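Local atomic coordinates of cystalysin (Treponema denticola, PDB entry 1C7N), a protein that binds pyridoxal-5'-phosphate and belongs to the class I and II aminotransferase family of PLP-dependent enzymes. Residues Thr68-Lys73 with Ala280-Tyr285; Thr89-Asn94 with Asp256-Phe261; Ile93-Val98 with Ser248-Lys253; Leu200-Ile205 with Thr217-Ile222. All coordinates share one frame; numbering follows the deposited sequence.

How the interactions relate
The four contacts belong to the PLP-binding domain and its margin, and they differ in burial and chemistry. Interactions 3 and 4 are buried and both reach the cofactor. Interaction 3 is a strand pair inside the main sheet, held by backbone bonds. Interaction 4 ties another strand of that sheet to a loop through a carboxylate and two waters. Interaction 2 lies at the surface and uses the same edge strand, 92-95, as interaction 3; there aliphatic packing and one arginine do the work. Interaction 1 is a partly buried helix pair with a water bridge. It touches interaction 3 where Tyr71 OH meets Asn249 OD1.

Interaction 1. Residues Thr68-Lys73 with Ala280-Tyr285; sequences TEEYKK and ACEICY
The Tyr71 ring turns its edge to Cys281. Tyr71 CE1 lies 3.7 Å from Cys281 CB, which sits near the ring plane. The sulfur comes in obliquely: Cys281 SG is 5.1 Å from the centroid of the Tyr71 ring, 61° off its normal, a sulfur-aromatic contact. Tyr278 meets the same ring edge-to-face, and Tyr71 OH is hydrogen-bonded to Asn249.

The other flat groups are two carboxylates. The side chains of Glu70 and Glu282 cross at about a right angle, with their carboxylate planes 75° apart. Glu70 CG touches Glu282 OE1 at 3.9 Å. Glu282 has CG anti to its backbone N (chi1 176°) and is extended beyond it, which carries its acid group across to helix 69-83.

Thr68 is the N-cap of that helix, and its OG1 accepts from Tyr71 N at 2.9 Å. A water bridges this N-cap and helix 275-287, 2.7 Å from Thr68 OG1 and donating to Glu282 OE2 at 2.9 Å. The capping hydroxyl therefore also takes part in the link to helix 275-287.

Glu70 OE1 and Glu282 OE1 are 4.7 Å apart. Lys286 forms salt bridges with both, so its positive charge probably offsets the repulsion between the two acids at the helix interface.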
# COMPACT_ATOMS: atom_id res chain seq x y z
N THR A 68 3.86 -2.39 15.82
CA THR A 68 4.27 -2.30 17.22
C THR A 68 5.05 -3.57 17.54
O THR A 68 4.99 -4.55 16.79
CB THR A 68 3.06 -2.27 18.16
OG1 THR A 68 2.27 -3.46 17.94
CG2 THR A 68 2.21 -1.03 17.92
N GLU A 69 5.78 -3.57 18.65
CA GLU A 69 6.52 -4.75 19.03
C GLU A 69 5.51 -5.86 19.30
O GLU A 69 5.76 -7.03 19.01
CB GLU A 69 7.37 -4.48 20.28
CG GLU A 69 8.49 -3.49 20.04
CD GLU A 69 9.34 -3.87 18.83
OE1 GLU A 69 9.98 -4.94 18.85
OE2 GLU A 69 9.34 -3.09 17.85
N GLU A 70 4.36 -5.48 19.84
CA GLU A 70 3.31 -6.45 20.12
C GLU A 70 2.85 -7.09 18.81
O GLU A 70 2.56 -8.29 18.76
CB GLU A 70 2.13 -5.78 20.82
CG GLU A 70 0.93 -6.69 21.08
CD GLU A 70 1.24 -7.86 22.01
OE1 GLU A 70 0.30 -8.63 22.33
OE2 GLU A 70 2.42 -8.02 22.43
N TYR A 71 2.78 -6.29 17.75
CA TYR A 71 2.37 -6.79 16.44
C TYR A 71 3.35 -7.85 15.98
O TYR A 71 2.96 -8.94 15.55
CB TYR A 71 2.34 -5.66 15.41
CG TYR A 71 2.16 -6.15 13.99
CD1 TYR A 71 0.90 -6.40 13.46
CD2 TYR A 71 3.27 -6.40 13.17
CE1 TYR A 71 0.73 -6.88 12.16
CE2 TYR A 71 3.12 -6.88 11.87
CZ TYR A 71 1.85 -7.12 11.38
OH TYR A 71 1.70 -7.60 10.09
N LYS A 72 4.63 -7.53 16.06
CA LYS A 72 5.68 -8.44 15.66
C LYS A 72 5.64 -9.70 16.51
O LYS A 72 5.79 -10.81 16.00
CB LYS A 72 7.05 -7.77 15.77
CG LYS A 72 7.14 -6.49 14.94
CD LYS A 72 8.52 -5.85 15.01
CE LYS A 72 8.57 -4.63 14.10
NZ LYS A 72 9.96 -4.18 13.83
N LYS A 73 5.42 -9.53 17.82
CA LYS A 73 5.35 -10.68 18.71
C LYS A 73 4.20 -11.59 18.32
O LYS A 73 4.32 -12.81 18.38
CB LYS A 73 5.15 -10.24 20.17
CG LYS A 73 6.30 -9.46 20.78
CD LYS A 73 6.14 -9.38 22.30
CE LYS A 73 7.02 -8.30 22.90
NZ LYS A 73 8.46 -8.49 22.55
N ALA A 280 -5.58 -5.32 11.77
CA ALA A 280 -6.37 -6.42 11.22
C ALA A 280 -5.63 -7.74 11.36
O ALA A 280 -6.21 -8.75 11.76
CB ALA A 280 -6.69 -6.15 9.74
N CYS A 281 -4.34 -7.74 11.03
CA CYS A 281 -3.53 -8.95 11.13
C CYS A 281 -3.42 -9.41 12.58
O CYS A 281 -3.53 -10.61 12.87
CB CYS A 281 -2.13 -8.70 10.56
SG CYS A 281 -1.04 -10.14 10.66
N GLU A 282 -3.21 -8.47 13.49
CA GLU A 282 -3.10 -8.79 14.90
C GLU A 282 -4.40 -9.38 15.44
O GLU A 282 -4.40 -10.40 16.13
CB GLU A 282 -2.71 -7.55 15.71
CG GLU A 282 -2.67 -7.81 17.21
CD GLU A 282 -2.14 -6.62 18.00
OE1 GLU A 282 -2.47 -6.51 19.20
OE2 GLU A 282 -1.38 -5.81 17.43
N ILE A 283 -5.52 -8.73 15.13
CA ILE A 283 -6.82 -9.21 15.59
C ILE A 283 -7.10 -10.62 15.08
O ILE A 283 -7.58 -11.48 15.83
CB ILE A 283 -7.97 -8.31 15.10
CG1 ILE A 283 -7.84 -6.91 15.70
CG2 ILE A 283 -9.31 -8.92 15.48
CD1 ILE A 283 -8.81 -5.91 15.10
N CYS A 284 -6.80 -10.87 13.80
CA CYS A 284 -7.04 -12.18 13.20
C CYS A 284 -6.28 -13.30 13.89
O CYS A 284 -6.85 -14.34 14.24
CB CYS A 284 -6.68 -12.18 11.71
SG CYS A 284 -7.85 -11.29 10.64
N TYR A 285 -4.97 -13.11 14.06
CA TYR A 285 -4.12 -14.11 14.69
C TYR A 285 -4.50 -14.34 16.15
O TYR A 285 -4.45 -15.47 16.64
CB TYR A 285 -2.65 -13.68 14.60
CG TYR A 285 -2.04 -13.84 13.22
CD1 TYR A 285 -0.76 -13.35 12.94
CD2 TYR A 285 -2.71 -14.55 12.21
CE1 TYR A 285 -0.17 -13.55 11.70
CE2 TYR A 285 -2.12 -14.76 10.97
CZ TYR A 285 -0.85 -14.26 10.72
OH TYR A 285 -0.25 -14.48 9.50
O HOH W 1 -0.24 -3.48 18.83

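Interaction 2. Residues Thr89-Asn94 with Asp256-Phe261; sequences TDWIIN and DIRERF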
# COMPACT_ATOMS: atom_id res chain seq x y z
N THR A 89 11.54 -11.31 15.77
CA THR A 89 10.79 -10.12 15.43
C THR A 89 11.41 -9.26 14.33
O THR A 89 10.70 -8.73 13.47
CB THR A 89 10.58 -9.23 16.66
OG1 THR A 89 11.83 -9.03 17.32
CG2 THR A 89 9.60 -9.89 17.63
N ASP A 90 12.73 -9.13 14.34
CA ASP A 90 13.39 -8.31 13.34
C ASP A 90 13.55 -8.97 11.98
O ASP A 90 14.17 -8.41 11.08
CB ASP A 90 14.74 -7.81 13.87
CG ASP A 90 15.63 -8.92 14.38
OD1 ASP A 90 16.75 -8.61 14.85
OD2 ASP A 90 15.21 -10.10 14.33
N TRP A 91 12.98 -10.17 11.82
CA TRP A 91 13.03 -10.90 10.55
C TRP A 91 11.84 -10.48 9.67
O TRP A 91 11.83 -10.73 8.46
CB TRP A 91 12.90 -12.40 10.78
CG TRP A 91 14.09 -13.09 11.35
CD1 TRP A 91 15.14 -12.53 12.01
CD2 TRP A 91 14.32 -14.50 11.35
NE1 TRP A 91 16.01 -13.51 12.44
CE2 TRP A 91 15.53 -14.73 12.04
CE3 TRP A 91 13.62 -15.60 10.84
CZ2 TRP A 91 16.06 -16.01 12.24
CZ3 TRP A 91 14.14 -16.88 11.03
CH2 TRP A 91 15.36 -17.07 11.73
N ILE A 92 10.84 -9.86 10.29
CA ILE A 92 9.61 -9.45 9.60
C ILE A 92 9.66 -8.12 8.86
O ILE A 92 9.84 -7.07 9.47
CB ILE A 92 8.43 -9.38 10.59
CG1 ILE A 92 8.29 -10.70 11.35
CG2 ILE A 92 7.13 -9.08 9.84
CD1 ILE A 92 7.32 -10.62 12.50
N ILE A 93 9.48 -8.17 7.54
CA ILE A 93 9.46 -6.96 6.72
C ILE A 93 8.05 -6.88 6.10
O ILE A 93 7.55 -7.87 5.56
CB ILE A 93 10.51 -7.00 5.59
CG1 ILE A 93 11.92 -7.13 6.20
CG2 ILE A 93 10.42 -5.73 4.74
CD1 ILE A 93 12.29 -6.02 7.16
N ASN A 94 7.43 -5.71 6.18
CA ASN A 94 6.07 -5.53 5.67
C ASN A 94 5.95 -4.91 4.28
O ASN A 94 6.71 -4.02 3.91
CB ASN A 94 5.25 -4.69 6.65
CG ASN A 94 5.18 -5.30 8.04
OD1 ASN A 94 5.55 -4.67 9.02
ND2 ASN A 94 4.69 -6.54 8.12
N ASP A 256 21.66 -9.23 5.49
CA ASP A 256 22.07 -8.67 4.21
C ASP A 256 20.93 -8.72 3.20
O ASP A 256 20.64 -7.73 2.54
CB ASP A 256 23.27 -9.44 3.66
CG ASP A 256 24.57 -9.02 4.32
OD1 ASP A 256 24.63 -8.99 5.57
OD2 ASP A 256 25.54 -8.72 3.59
N ILE A 257 20.29 -9.88 3.09
CA ILE A 257 19.17 -10.02 2.16
C ILE A 257 18.00 -9.17 2.63
O ILE A 257 17.34 -8.50 1.82
CB ILE A 257 18.71 -11.49 2.07
CG1 ILE A 257 19.79 -12.34 1.41
CG2 ILE A 257 17.41 -11.58 1.28
CD1 ILE A 257 19.49 -13.84 1.41
N ARG A 258 17.73 -9.18 3.93
CA ARG A 258 16.64 -8.41 4.49
C ARG A 258 16.81 -6.92 4.21
O ARG A 258 15.87 -6.26 3.76
CB ARG A 258 16.55 -8.64 6.01
CG ARG A 258 15.34 -7.98 6.67
CD ARG A 258 15.12 -8.49 8.09
NE ARG A 258 16.22 -8.16 8.99
CZ ARG A 258 16.97 -9.06 9.64
NH1 ARG A 258 16.74 -10.36 9.48
NH2 ARG A 258 17.93 -8.66 10.46
N GLU A 259 18.01 -6.41 4.45
CA GLU A 259 18.28 -5.00 4.22
C GLU A 259 18.25 -4.61 2.74
O GLU A 259 17.97 -3.46 2.41
CB GLU A 259 19.63 -4.62 4.86
CG GLU A 259 19.54 -4.51 6.39
CD GLU A 259 20.89 -4.44 7.07
OE1 GLU A 259 21.76 -3.66 6.63
OE2 GLU A 259 21.08 -5.16 8.08
N ARG A 260 18.53 -5.56 1.86
CA ARG A 260 18.49 -5.28 0.42
C ARG A 260 17.04 -5.25 -0.06
O ARG A 260 16.67 -4.44 -0.91
CB ARG A 260 19.26 -6.35 -0.38
CG ARG A 260 20.78 -6.25 -0.28
CD ARG A 260 21.42 -6.34 -1.66
NE ARG A 260 21.25 -7.64 -2.30
CZ ARG A 260 21.37 -7.84 -3.61
NH1 ARG A 260 21.66 -6.83 -4.42
NH2 ARG A 260 21.21 -9.06 -4.12
N PHE A 261 16.23 -6.15 0.49
CA PHE A 261 14.81 -6.23 0.15
C PHE A 261 14.13 -4.94 0.61
O PHE A 261 13.30 -4.37 -0.09
CB PHE A 261 14.18 -7.43 0.85
CG PHE A 261 12.72 -7.62 0.55
CD1 PHE A 261 12.31 -8.33 -0.57
CD2 PHE A 261 11.75 -7.07 1.39
CE1 PHE A 261 10.96 -8.50 -0.85
CE2 PHE A 261 10.40 -7.24 1.12
CZ PHE A 261 10.00 -7.96 -0.00
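Arg258 lays one face of its guanidinium over the carbonyl oxygen of Asp90. The contact packs helix 255-267 against edge strand 92-95 of the main sheet, in the PLP-binding domain of the aminotransferase fold.

Asp90 O sits above the guanidinium plane, offset toward its rim. Arg258 NE is 2.9 Å from Asp90 O, but the angle is too poor for a hydrogen bond. The polar end finds its partner elsewhere: Arg258 NH1 is bonded to Ile252 O, next to strand 248-251. The chain bends at chi3 (64°), which turns NE out of line with the aliphatic part of the side chain.

The Trp91 and Arg258 side chains cross at about a right angle, with the ring and guanidinium planes 11° apart and an oblique approach. Trp91 CD1 is 3.7 Å from Arg258 NH1. Asp90 OD1 lies 4.5 Å from Arg258 NH2 and off the guanidinium plane, so any attraction is between charges alone.

The apolar half of the contact is formed by Ile93. Its CG1 is 3.6 Å from Arg258 CG, and its CD1 also touches that methylene, at 3.7 Å. The hydrocarbon part of Arg258 thus packs on the strand, and its guanidinium on the 3-10 turn before it. One helical turn further on is Phe261. Ile93 CG2 meets the edge of its ring, in plane, 3.8 Å from Phe261 CD2.

Interaction 3. Residues Ile93-Val98 with Ser248-Lys253; sequences INTAGV and SNIIIK. With PLP (pyridoxal-5'-phosphate), chain I.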
# COMPACT_ATOMS: atom_id res chain seq x y z
N ILE A 93 9.48 -8.17 7.54
CA ILE A 93 9.46 -6.96 6.72
C ILE A 93 8.05 -6.88 6.10
O ILE A 93 7.55 -7.87 5.56
CB ILE A 93 10.51 -7.00 5.59
CG1 ILE A 93 11.92 -7.13 6.20
CG2 ILE A 93 10.42 -5.73 4.74
CD1 ILE A 93 12.29 -6.02 7.16
N ASN A 94 7.43 -5.71 6.18
CA ASN A 94 6.07 -5.53 5.67
C ASN A 94 5.95 -4.91 4.28
O ASN A 94 6.71 -4.02 3.91
CB ASN A 94 5.25 -4.69 6.65
CG ASN A 94 5.18 -5.30 8.04
OD1 ASN A 94 5.55 -4.67 9.02
ND2 ASN A 94 4.69 -6.54 8.12
N THR A 95 4.96 -5.40 3.53
CA THR A 95 4.67 -4.90 2.20
C THR A 95 3.15 -4.92 2.06
O THR A 95 2.47 -5.64 2.78
CB THR A 95 5.27 -5.78 1.09
OG1 THR A 95 4.70 -7.09 1.16
CG2 THR A 95 6.78 -5.86 1.23
N ALA A 96 2.63 -4.11 1.15
CA ALA A 96 1.19 -4.07 0.93
C ALA A 96 0.86 -5.14 -0.09
O ALA A 96 0.60 -4.85 -1.26
CB ALA A 96 0.77 -2.69 0.41
N GLY A 97 0.88 -6.40 0.34
CA GLY A 97 0.57 -7.48 -0.57
C GLY A 97 1.78 -8.32 -0.94
O GLY A 97 2.91 -7.83 -0.98
N VAL A 98 1.53 -9.59 -1.22
CA VAL A 98 2.58 -10.52 -1.59
C VAL A 98 3.11 -10.28 -3.00
O VAL A 98 4.31 -10.37 -3.23
CB VAL A 98 2.09 -11.97 -1.46
CG1 VAL A 98 3.14 -12.94 -1.98
CG2 VAL A 98 1.77 -12.26 -0.00
N SER A 248 1.24 -7.53 4.47
CA SER A 248 1.94 -8.80 4.35
C SER A 248 3.13 -8.88 5.31
O SER A 248 3.71 -7.86 5.69
CB SER A 248 2.45 -8.98 2.92
OG SER A 248 1.42 -8.77 1.97
N ASN A 249 3.48 -10.10 5.69
CA ASN A 249 4.60 -10.33 6.59
C ASN A 249 5.66 -11.16 5.86
O ASN A 249 5.60 -12.39 5.84
CB ASN A 249 4.14 -11.05 7.85
CG ASN A 249 3.27 -10.18 8.71
OD1 ASN A 249 3.68 -9.10 9.14
ND2 ASN A 249 2.05 -10.65 8.98
N ILE A 250 6.61 -10.46 5.24
CA ILE A 250 7.67 -11.11 4.50
C ILE A 250 8.78 -11.43 5.49
O ILE A 250 9.32 -10.52 6.13
CB ILE A 250 8.21 -10.19 3.38
CG1 ILE A 250 7.05 -9.48 2.69
CG2 ILE A 250 8.97 -11.02 2.35
CD1 ILE A 250 6.05 -10.43 2.02
N ILE A 251 9.10 -12.71 5.64
CA ILE A 251 10.12 -13.13 6.59
C ILE A 251 11.47 -13.38 5.94
O ILE A 251 11.60 -14.21 5.04
CB ILE A 251 9.67 -14.42 7.33
CG1 ILE A 251 8.24 -14.26 7.84
CG2 ILE A 251 10.61 -14.71 8.50
CD1 ILE A 251 8.04 -13.05 8.74
N ILE A 252 12.48 -12.65 6.42
CA ILE A 252 13.84 -12.76 5.89
C ILE A 252 14.85 -12.81 7.04
O ILE A 252 15.10 -11.80 7.71
CB ILE A 252 14.17 -11.56 4.99
CG1 ILE A 252 13.06 -11.36 3.96
CG2 ILE A 252 15.50 -11.79 4.28
CD1 ILE A 252 13.23 -10.12 3.12
N LYS A 253 15.43 -13.99 7.26
CA LYS A 253 16.41 -14.20 8.32
C LYS A 253 17.74 -13.47 8.12
O LYS A 253 18.26 -12.84 9.04
CB LYS A 253 16.69 -15.69 8.48
CG LYS A 253 17.82 -16.02 9.45
CD LYS A 253 18.23 -17.48 9.33
CE LYS A 253 19.24 -17.85 10.40
NZ LYS A 253 19.84 -19.20 10.18
N1 PLP I . 0.37 -15.60 -3.92
C2 PLP I . -0.54 -16.61 -4.29
C2A PLP I . 0.09 -17.95 -4.64
C3 PLP I . -1.96 -16.28 -4.19
O3 PLP I . -2.76 -17.24 -4.66
C4 PLP I . -2.35 -15.01 -3.70
C4A PLP I . -3.76 -14.67 -3.50
C5 PLP I . -1.28 -14.04 -3.31
C6 PLP I . 0.04 -14.35 -3.45
C5A PLP I . -1.73 -12.86 -2.45
O4P PLP I . -1.50 -11.55 -2.80
P PLP I . -1.98 -10.50 -1.66
O1P PLP I . -1.96 -9.24 -2.38
O2P PLP I . -0.97 -10.54 -0.53
O3P PLP I . -3.32 -10.85 -1.18
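Strands 92-95 and 248-251 form the antiparallel margin of the seven-stranded main sheet, and the chain beyond Thr95 leads into the PLP phosphate site. Ile93 and Ile250 are a hydrogen-bonded pair. Ile93 N donates to Ile250 O at 2.7 Å with an N-H...O angle of 171°, and Ile250 N answers to Ile93 O.

Asn94 ND2 gives a nearly straight bond (176°) to Ser248 O at 2.9 Å, and this oxygen lies in the amide plane of Asn94. The Asn94 and Asn249 side chains lie side by side and point the same way. On the other face of the sheet, Thr95 crosses Ile250 at about a right angle, with Thr95 OG1 3.7 Å from Ile250 CG1.

Thr95 O accepts from Ser248 N at 2.8 Å. Ser248 OG adds only a weak bond to the same oxygen. The chain then reverses in an inverse gamma turn centred on Ala96. Thr95 OG1 braces this turn by donating to Gly97 O at 2.9 Å, from above the carbonyl plane.

Beyond the turn, Gly97 has a positive phi (109°). At its backbone angles a CB would press on the carbonyl O of Ala96, and PLP O1P would crowd it too. Gly97 CA lies 3.4 Å from PLP O2P. Val98 N, at the approach to helix 98-109, donates to that same O2P at 2.8 Å; the N-terminal end of the helix may help to stabilise the phosphate charge. Val98 CG1 lies 3.7 Å from PLP C6. Together these belong to the phosphate-binding part of the cofactor site, as expected of the PLP-dependent aminotransferase fold.

Interaction 4. Residues Leu200-Ile205 with Thr217-Ile222; sequences LWSDEI and TVFQSI. With PLP (pyridoxal-5'-phosphate), chain I.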
# COMPACT_ATOMS: atom_id res chain seq x y z
N LEU A 200 16.04 -18.85 -2.49
CA LEU A 200 14.71 -19.46 -2.37
C LEU A 200 13.66 -18.43 -1.99
O LEU A 200 13.74 -17.81 -0.93
CB LEU A 200 14.70 -20.58 -1.33
CG LEU A 200 13.31 -21.18 -1.07
CD1 LEU A 200 12.80 -21.88 -2.33
CD2 LEU A 200 13.36 -22.15 0.08
N TRP A 201 12.67 -18.24 -2.87
CA TRP A 201 11.58 -17.31 -2.61
C TRP A 201 10.33 -18.19 -2.48
O TRP A 201 9.75 -18.60 -3.48
CB TRP A 201 11.40 -16.34 -3.78
CG TRP A 201 12.64 -15.58 -4.18
CD1 TRP A 201 13.75 -15.36 -3.41
CD2 TRP A 201 12.88 -14.94 -5.43
NE1 TRP A 201 14.67 -14.61 -4.11
CE2 TRP A 201 14.16 -14.34 -5.36
CE3 TRP A 201 12.14 -14.81 -6.62
CZ2 TRP A 201 14.72 -13.63 -6.42
CZ3 TRP A 201 12.69 -14.10 -7.68
CH2 TRP A 201 13.97 -13.52 -7.57
N SER A 202 9.94 -18.47 -1.24
CA SER A 202 8.79 -19.32 -0.97
C SER A 202 7.51 -18.57 -0.61
O SER A 202 7.42 -17.94 0.45
CB SER A 202 9.15 -20.30 0.15
OG SER A 202 8.16 -21.30 0.28
N ASP A 203 6.52 -18.66 -1.50
CA ASP A 203 5.23 -18.01 -1.30
C ASP A 203 4.32 -19.00 -0.58
O ASP A 203 3.84 -19.97 -1.18
CB ASP A 203 4.63 -17.59 -2.65
CG ASP A 203 3.30 -16.85 -2.51
OD1 ASP A 203 2.85 -16.25 -3.52
OD2 ASP A 203 2.70 -16.87 -1.42
N GLU A 204 4.09 -18.76 0.70
CA GLU A 204 3.26 -19.65 1.50
C GLU A 204 2.04 -18.90 2.05
O GLU A 204 1.63 -19.12 3.19
CB GLU A 204 4.10 -20.24 2.64
CG GLU A 204 5.52 -20.64 2.19
CD GLU A 204 6.24 -21.58 3.14
OE1 GLU A 204 5.85 -21.68 4.33
OE2 GLU A 204 7.22 -22.22 2.71
N ILE A 205 1.46 -18.03 1.22
CA ILE A 205 0.31 -17.27 1.67
C ILE A 205 -0.88 -18.15 2.02
O ILE A 205 -1.70 -17.77 2.85
CB ILE A 205 -0.13 -16.22 0.61
CG1 ILE A 205 -1.11 -15.24 1.27
CG2 ILE A 205 -0.77 -16.90 -0.58
CD1 ILE A 205 -1.48 -14.08 0.42
N THR A 217 4.53 -27.65 5.89
CA THR A 217 5.86 -27.50 6.45
C THR A 217 6.47 -26.22 5.89
O THR A 217 6.66 -26.10 4.68
CB THR A 217 6.78 -28.68 6.05
OG1 THR A 217 6.25 -29.91 6.56
CG2 THR A 217 8.19 -28.46 6.58
N VAL A 218 6.75 -25.26 6.76
CA VAL A 218 7.36 -24.01 6.31
C VAL A 218 8.72 -24.42 5.76
O VAL A 218 9.57 -24.96 6.49
CB VAL A 218 7.54 -23.01 7.47
CG1 VAL A 218 8.36 -21.83 7.02
CG2 VAL A 218 6.18 -22.55 7.97
N PHE A 219 8.92 -24.19 4.47
CA PHE A 219 10.16 -24.57 3.80
C PHE A 219 11.46 -24.22 4.52
O PHE A 219 12.29 -25.10 4.75
CB PHE A 219 10.17 -23.99 2.39
CG PHE A 219 10.88 -24.85 1.38
CD1 PHE A 219 10.69 -24.64 0.02
CD2 PHE A 219 11.73 -25.88 1.78
CE1 PHE A 219 11.33 -25.44 -0.93
CE2 PHE A 219 12.39 -26.68 0.84
CZ PHE A 219 12.19 -26.46 -0.52
N GLN A 220 11.64 -22.95 4.88
CA GLN A 220 12.88 -22.54 5.54
C GLN A 220 13.02 -23.01 6.99
O GLN A 220 14.03 -22.74 7.63
CB GLN A 220 13.03 -21.02 5.49
CG GLN A 220 12.05 -20.25 6.36
CD GLN A 220 12.42 -18.77 6.44
OE1 GLN A 220 12.19 -18.01 5.50
NE2 GLN A 220 13.01 -18.37 7.56
N SER A 221 12.03 -23.73 7.49
CA SER A 221 12.08 -24.22 8.87
C SER A 221 12.79 -25.57 8.97
O SER A 221 13.06 -26.05 10.07
CB SER A 221 10.66 -24.37 9.43
OG SER A 221 10.03 -25.52 8.90
N ILE A 222 13.08 -26.20 7.83
CA ILE A 222 13.72 -27.51 7.85
C ILE A 222 15.25 -27.47 7.81
O ILE A 222 15.90 -28.51 7.93
CB ILE A 222 13.23 -28.38 6.66
CG1 ILE A 222 13.74 -27.80 5.34
CG2 ILE A 222 11.71 -28.45 6.67
CD1 ILE A 222 13.48 -28.70 4.15
N1 PLP I . 0.37 -15.60 -3.92
C2 PLP I . -0.54 -16.61 -4.29
C2A PLP I . 0.09 -17.95 -4.64
C3 PLP I . -1.96 -16.28 -4.19
O3 PLP I . -2.76 -17.24 -4.66
C4 PLP I . -2.35 -15.01 -3.70
C4A PLP I . -3.76 -14.67 -3.50
C5 PLP I . -1.28 -14.04 -3.31
C6 PLP I . 0.04 -14.35 -3.45
C5A PLP I . -1.73 -12.86 -2.45
O4P PLP I . -1.50 -11.55 -2.80
P PLP I . -1.98 -10.50 -1.66
O1P PLP I . -1.96 -9.24 -2.38
O2P PLP I . -0.97 -10.54 -0.53
O3P PLP I . -3.32 -10.85 -1.18
O HOH W 2 6.60 -24.80 2.25
O HOH W 3 9.79 -21.00 3.63
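Glu204 OE2 accepts from Phe219 N at 3.1 Å, using its syn lone pair. This bond joins the residue just after strand 199-203, a parallel strand inside the main sheet of the aminotransferase fold, to the loop before helix 224-227. The other oxygen rests on Val218: Glu204 OE1 is 3.4 Å from Val218 CA, and the Glu204 and Val218 side chains cross at about a right angle.

Three further donors grip OE2. Ser202 OG donates to its anti lone pair at 2.8 Å. One water donates to OE2 and to Thr217 O. A second water donates to OE2 and accepts from Gln220 N. OE2 is thus gripped by four donors, two of them waters, which probably fixes the carboxylate's rotation. Glu204 has CG anti to the carbonyl carbon (chi1 -41°), and its chain is extended beyond CG toward the loop.

Leu200 packs on the Phe219 ring. Its CD2 lies over one face, offset toward the rim, as a CH-pi contact 4.0 Å from the Phe219 centroid and 23° off the ring normal. Ser202 OG lies at the edge of that ring. Outside the two segments, Phe170 and helix 183-195 also pack on Phe219.

Asp203, the next residue along the strand after Ser202, belongs to the cofactor site. Its OD2 accepts from Ile205 N at 3.1 Å in an Asx turn, which probably helps to orient the carboxylate. Ile205 CG2 touches the pyridine ring, 3.7 Å from PLP C2. Asp203 OD1 lies 2.6 Å from PLP N1.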